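PDB 6WH7: penaeus monodon metallodensovirus major capsid protein from Penaeus monodon metallodensovirus, which probably forms the icosahedral shell of the virus, 60 copies of its jelly-roll fold assembling into the capsid that packages the viral genome. Local coordinates for residues A[76-80]-A[198-202]; A[170-176]-A[188-192]. All blocks are in the same frame, centred on the assembly; numbering follows the deposited sequence.

Along the chain, strand 59-75 of one jelly-roll sheet ends in the turn at 76-78, and strand 79-83 then enters the other sheet. Interaction 1 joins this corner to residues 198-202, closing a loop of 117 intervening residues. Nested inside that loop, interaction 2 closes a much shorter one: 11 residues after segment 170-176, the chain comes back against it as strand 189-191, which runs antiparallel to 79-83 at the sheet edge. The chain then reaches helix 201-204 and interaction 1. With centres about 11 Å apart, the two contacts touch: Met-80 N lies 2.8 Å from Ala-190 O, a probable hydrogen bond, and Glu-79 OE1 forms a 2.8 Å salt bridge with Lys-173 NZ.

Interaction 1 of 2, residues A[76-80]-A[198-202]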
loop_
_atom_site.group_PDB
_atom_site.type_symbol
_atom_site.label_atom_id
_atom_site.label_comp_id
_atom_site.label_asym_id
_atom_site.label_seq_id
_atom_site.Cartn_x
_atom_site.Cartn_y
_atom_site.Cartn_z
ATOM N N THR A 76 -8.015 75.242 76.210
ATOM C CA THR A 76 -6.778 74.788 76.821
ATOM C C THR A 76 -6.621 73.293 76.584
ATOM O O THR A 76 -7.557 72.620 76.157
ATOM C CB THR A 76 -6.773 75.132 78.310
ATOM O OG1 THR A 76 -7.831 74.442 78.976
ATOM C CG2 THR A 76 -6.962 76.615 78.502
ATOM N N PRO A 77 -5.429 72.736 76.817
ATOM C CA PRO A 77 -5.241 71.301 76.563
ATOM C C PRO A 77 -6.005 70.400 77.510
ATOM O O PRO A 77 -6.167 69.213 77.205
ATOM C CB PRO A 77 -3.731 71.118 76.720
ATOM C CG PRO A 77 -3.324 72.215 77.605
ATOM C CD PRO A 77 -4.153 73.375 77.175
ATOM N N THR A 78 -6.461 70.907 78.651
ATOM C CA THR A 78 -7.242 70.089 79.567
ATOM C C THR A 78 -8.695 69.988 79.125
ATOM O O THR A 78 -9.302 68.917 79.207
ATOM C CB THR A 78 -7.150 70.667 80.976
ATOM O OG1 THR A 78 -5.784 70.665 81.397
ATOM C CG2 THR A 78 -7.964 69.847 81.944
ATOM N N GLU A 79 -9.265 71.091 78.666
ATOM C CA GLU A 79 -10.636 71.129 78.195
ATOM C C GLU A 79 -10.737 70.629 76.756
ATOM O O GLU A 79 -9.770 70.649 75.995
ATOM C CB GLU A 79 -11.181 72.546 78.339
ATOM C CG GLU A 79 -10.390 73.567 77.584
ATOM C CD GLU A 79 -10.768 74.989 77.935
ATOM O OE1 GLU A 79 -11.816 75.190 78.567
ATOM O OE2 GLU A 79 -10.023 75.917 77.564
ATOM N N MET A 80 -11.927 70.156 76.395
ATOM C CA MET A 80 -12.174 69.600 75.073
ATOM C C MET A 80 -13.493 70.135 74.540
ATOM O O MET A 80 -14.374 70.533 75.299
ATOM C CB MET A 80 -12.229 68.074 75.114
ATOM C CG MET A 80 -13.510 67.564 75.715
ATOM S SD MET A 80 -13.463 65.865 76.250
ATOM C CE MET A 80 -12.922 66.118 77.920
ATOM N N ALA A 198 -5.921 66.678 86.295
ATOM C CA ALA A 198 -6.531 67.243 85.102
ATOM C C ALA A 198 -6.204 66.314 83.945
ATOM O O ALA A 198 -5.053 66.239 83.506
ATOM C CB ALA A 198 -6.024 68.657 84.842
ATOM N N ILE A 199 -7.218 65.604 83.457
ATOM C CA ILE A 199 -7.020 64.659 82.371
ATOM C C ILE A 199 -6.735 65.422 81.086
ATOM O O ILE A 199 -7.356 66.452 80.803
ATOM C CB ILE A 199 -8.267 63.775 82.208
ATOM C CG1 ILE A 199 -8.704 63.149 83.532
ATOM C CG2 ILE A 199 -8.017 62.700 81.194
ATOM C CD1 ILE A 199 -7.730 62.201 84.132
ATOM N N ILE A 200 -5.787 64.927 80.298
ATOM C CA ILE A 200 -5.613 65.357 78.918
ATOM C C ILE A 200 -6.520 64.484 78.051
ATOM O O ILE A 200 -6.340 63.258 78.042
ATOM C CB ILE A 200 -4.154 65.248 78.463
ATOM C CG1 ILE A 200 -3.257 66.138 79.317
ATOM C CG2 ILE A 200 -4.025 65.629 77.015
ATOM C CD1 ILE A 200 -3.591 67.587 79.227
ATOM N N PRO A 201 -7.484 65.060 77.334
ATOM C CA PRO A 201 -8.506 64.225 76.686
ATOM C C PRO A 201 -7.945 63.204 75.717
ATOM O O PRO A 201 -8.395 62.055 75.706
ATOM C CB PRO A 201 -9.380 65.261 75.976
ATOM C CG PRO A 201 -9.206 66.489 76.772
ATOM C CD PRO A 201 -7.777 66.489 77.188
ATOM N N SER A 202 -6.966 63.592 74.906
ATOM C CA SER A 202 -6.399 62.688 73.916
ATOM C C SER A 202 -5.792 61.436 74.534
ATOM O O SER A 202 -5.694 60.411 73.855
ATOM C CB SER A 202 -5.339 63.425 73.107
ATOM O OG SER A 202 -4.689 62.554 72.204
#
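In the jelly-roll fold of this parvoviral capsid protein, residues 76-80 form the corner where the chain passes from one sheet to the other, and the 198-202 segment packs against it with Pro-201 at its centre. Pro-201 buries the most surface, 74 Å², followed by Thr-78 with 61 Å² and Pro-77 with 39 Å². The corner is tight because Pro-77 (phi/psi -68/-18°) and Thr-78 (-80/-41°) both adopt helical backbone angles before the chain extends at Glu-79. Inside the turn, Thr-76 N donates a hydrogen bond to Glu-79 OE2 at 2.5 Å, tying its two ends together.

The pyrrolidine ring of Pro-201 fits against the carbonyls exposed by this turn: its CD lies 3.2 Å from Pro-77 O and its CG 3.4 Å from Thr-78 O. Lacking an amide hydrogen, proline cannot donate a backbone hydrogen bond here, and the segments share no hydrogen bonds at all; they meet by van der Waals contact. Where the strand begins after the turn, Met-80 CB lies 3.8 Å from Pro-201 CG. Ile-200, with chi1 and chi2 both m, brings its CD1 to 4.3 Å from Pro-77 CB.

Beyond the segments, Pro-201 also touches Ser-274 of strand 270-274. The contact borders a subunit interface, where Ile-200 packs on Phe-69 of a second subunit and Ser-202 O accepts a hydrogen bond from Arg-67 of that subunit. Thr-78, in its m rotamer, completes the fit at the start of the 198-202 segment, its CG2 meeting Ala-198 CB at 3.7 Å.

Interaction 2 of 2, residues A[170-176]-A[188-192]; sequences VYPKTDT and YVAST
Segment 170-176, from an edge of the small three-stranded sheet (Val-170 backbone-bonded to Ile-344), passes over edge strand 189-191 of a jelly-roll sheet (Ala-190 bonded to Met-80). It is extended from Val-170 to Lys-173 (phi -127 to -65°, psi 129 to 163°), then bends through helical angles at Thr-174 and Asp-175 and extends again at Thr-176. The closest CA pair is Pro-172 with Ala-190, 4.9 Å apart. At Val-189 (chi1 m), the carbonyl O receives a weak hydrogen bond from Lys-173 N at 3.3 Å (angle 135°), another from Trp-178 NE1 and a CA-H...O contact from Pro-172 CA at 3.5 Å; Val-189 CG2 lies 3.4 Å from Thr-176 CG2 and 3.6 Å from Lys-173 CD. Ala-190 CB sits 3.4 Å from both Val-170 CG1 (chi1 t) and Tyr-171 O. Ser-191 CB reaches Lys-173 CG at 3.9 Å. The Lys-173 N bond is weak, and the closest side-chain approaches join carbon atoms: Lys-173 methylenes (chi1-4 m, t, p, t) cover the strand while NZ salt-bridges Glu-79.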
loop_
_atom_site.group_PDB
_atom_site.type_symbol
_atom_site.label_atom_id
_atom_site.label_comp_id
_atom_site.label_asym_id
_atom_site.label_seq_id
_atom_site.Cartn_x
_atom_site.Cartn_y
_atom_site.Cartn_z
ATOM N N VAL A 170 -21.198 64.156 80.108
ATOM C CA VAL A 170 -20.269 65.258 79.922
ATOM C C VAL A 170 -20.974 66.553 80.280
ATOM O O VAL A 170 -22.064 66.828 79.775
ATOM C CB VAL A 170 -19.744 65.299 78.478
ATOM C CG1 VAL A 170 -18.874 66.470 78.296
ATOM C CG2 VAL A 170 -18.978 64.041 78.168
ATOM N N TYR A 171 -20.353 67.344 81.126
ATOM C CA TYR A 171 -20.924 68.581 81.613
ATOM C C TYR A 171 -20.132 69.774 81.105
ATOM O O TYR A 171 -18.938 69.655 80.820
ATOM C CB TYR A 171 -20.926 68.618 83.144
ATOM C CG TYR A 171 -21.797 67.583 83.790
ATOM C CD1 TYR A 171 -23.116 67.852 84.083
ATOM C CD2 TYR A 171 -21.299 66.333 84.103
ATOM C CE1 TYR A 171 -23.912 66.914 84.677
ATOM C CE2 TYR A 171 -22.086 65.387 84.693
ATOM C CZ TYR A 171 -23.392 65.681 84.980
ATOM O OH TYR A 171 -24.187 64.737 85.576
ATOM N N PRO A 172 -20.760 70.934 80.972
ATOM C CA PRO A 172 -20.003 72.141 80.647
ATOM C C PRO A 172 -19.087 72.548 81.787
ATOM O O PRO A 172 -19.234 72.117 82.930
ATOM C CB PRO A 172 -21.094 73.185 80.403
ATOM C CG PRO A 172 -22.257 72.687 81.131
ATOM C CD PRO A 172 -22.204 71.203 81.030
ATOM N N LYS A 173 -18.129 73.406 81.454
ATOM C CA LYS A 173 -17.248 73.957 82.465
ATOM C C LYS A 173 -18.037 74.821 83.434
ATOM O O LYS A 173 -19.167 75.224 83.165
ATOM C CB LYS A 173 -16.148 74.792 81.836
ATOM C CG LYS A 173 -15.128 74.024 81.076
ATOM C CD LYS A 173 -14.320 75.000 80.280
ATOM C CE LYS A 173 -13.663 76.016 81.191
ATOM N NZ LYS A 173 -12.904 77.033 80.425
ATOM N N THR A 174 -17.427 75.089 84.587
ATOM C CA THR A 174 -18.146 75.700 85.698
ATOM C C THR A 174 -18.838 76.995 85.283
ATOM O O THR A 174 -20.058 77.135 85.422
ATOM C CB THR A 174 -17.181 75.941 86.855
ATOM O OG1 THR A 174 -16.106 76.772 86.405
ATOM C CG2 THR A 174 -16.618 74.625 87.336
ATOM N N ASP A 175 -18.078 77.953 84.764
ATOM C CA ASP A 175 -18.686 79.195 84.310
ATOM C C ASP A 175 -19.282 79.076 82.918
ATOM O O ASP A 175 -20.110 79.908 82.537
ATOM C CB ASP A 175 -17.659 80.325 84.338
ATOM C CG ASP A 175 -17.289 80.734 85.746
ATOM O OD1 ASP A 175 -18.036 80.385 86.683
ATOM O OD2 ASP A 175 -16.247 81.402 85.918
ATOM N N THR A 176 -18.878 78.067 82.157
ATOM C CA THR A 176 -19.393 77.852 80.818
ATOM C C THR A 176 -20.793 77.261 80.878
ATOM O O THR A 176 -21.155 76.561 81.825
ATOM C CB THR A 176 -18.458 76.921 80.045
ATOM O OG1 THR A 176 -17.164 77.524 79.942
ATOM C CG2 THR A 176 -18.979 76.634 78.653
ATOM N N TYR A 188 -19.123 73.739 72.742
ATOM C CA TYR A 188 -19.402 73.111 74.023
ATOM C C TYR A 188 -18.092 72.578 74.570
ATOM O O TYR A 188 -17.521 71.635 74.019
ATOM C CB TYR A 188 -20.422 71.988 73.884
ATOM C CG TYR A 188 -21.775 72.408 73.382
ATOM C CD1 TYR A 188 -22.260 73.677 73.615
ATOM C CD2 TYR A 188 -22.599 71.506 72.742
ATOM C CE1 TYR A 188 -23.499 74.051 73.172
ATOM C CE2 TYR A 188 -23.844 71.870 72.302
ATOM C CZ TYR A 188 -24.288 73.142 72.521
ATOM O OH TYR A 188 -25.533 73.509 72.088
ATOM N N VAL A 189 -17.638 73.144 75.680
ATOM C CA VAL A 189 -16.340 72.823 76.248
ATOM C C VAL A 189 -16.563 72.066 77.542
ATOM O O VAL A 189 -17.374 72.469 78.381
ATOM C CB VAL A 189 -15.480 74.079 76.477
ATOM C CG1 VAL A 189 -15.106 74.700 75.175
ATOM C CG2 VAL A 189 -16.231 75.084 77.269
ATOM N N ALA A 190 -15.861 70.956 77.687
ATOM C CA ALA A 190 -15.858 70.182 78.911
ATOM C C ALA A 190 -14.436 70.090 79.420
ATOM O O ALA A 190 -13.507 69.855 78.646
ATOM C CB ALA A 190 -16.415 68.793 78.681
ATOM N N SER A 191 -14.265 70.285 80.713
ATOM C CA SER A 191 -12.972 70.130 81.356
ATOM C C SER A 191 -12.984 68.797 82.083
ATOM O O SER A 191 -13.672 68.643 83.095
ATOM C CB SER A 191 -12.693 71.284 82.313
ATOM O OG SER A 191 -11.436 71.128 82.942
ATOM N N THR A 192 -12.232 67.835 81.570
ATOM C CA THR A 192 -12.118 66.542 82.228
ATOM C C THR A 192 -11.105 66.637 83.362
ATOM O O THR A 192 -9.944 66.996 83.146
ATOM C CB THR A 192 -11.742 65.463 81.217
ATOM O OG1 THR A 192 -11.602 64.201 81.881
ATOM C CG2 THR A 192 -10.477 65.830 80.446
#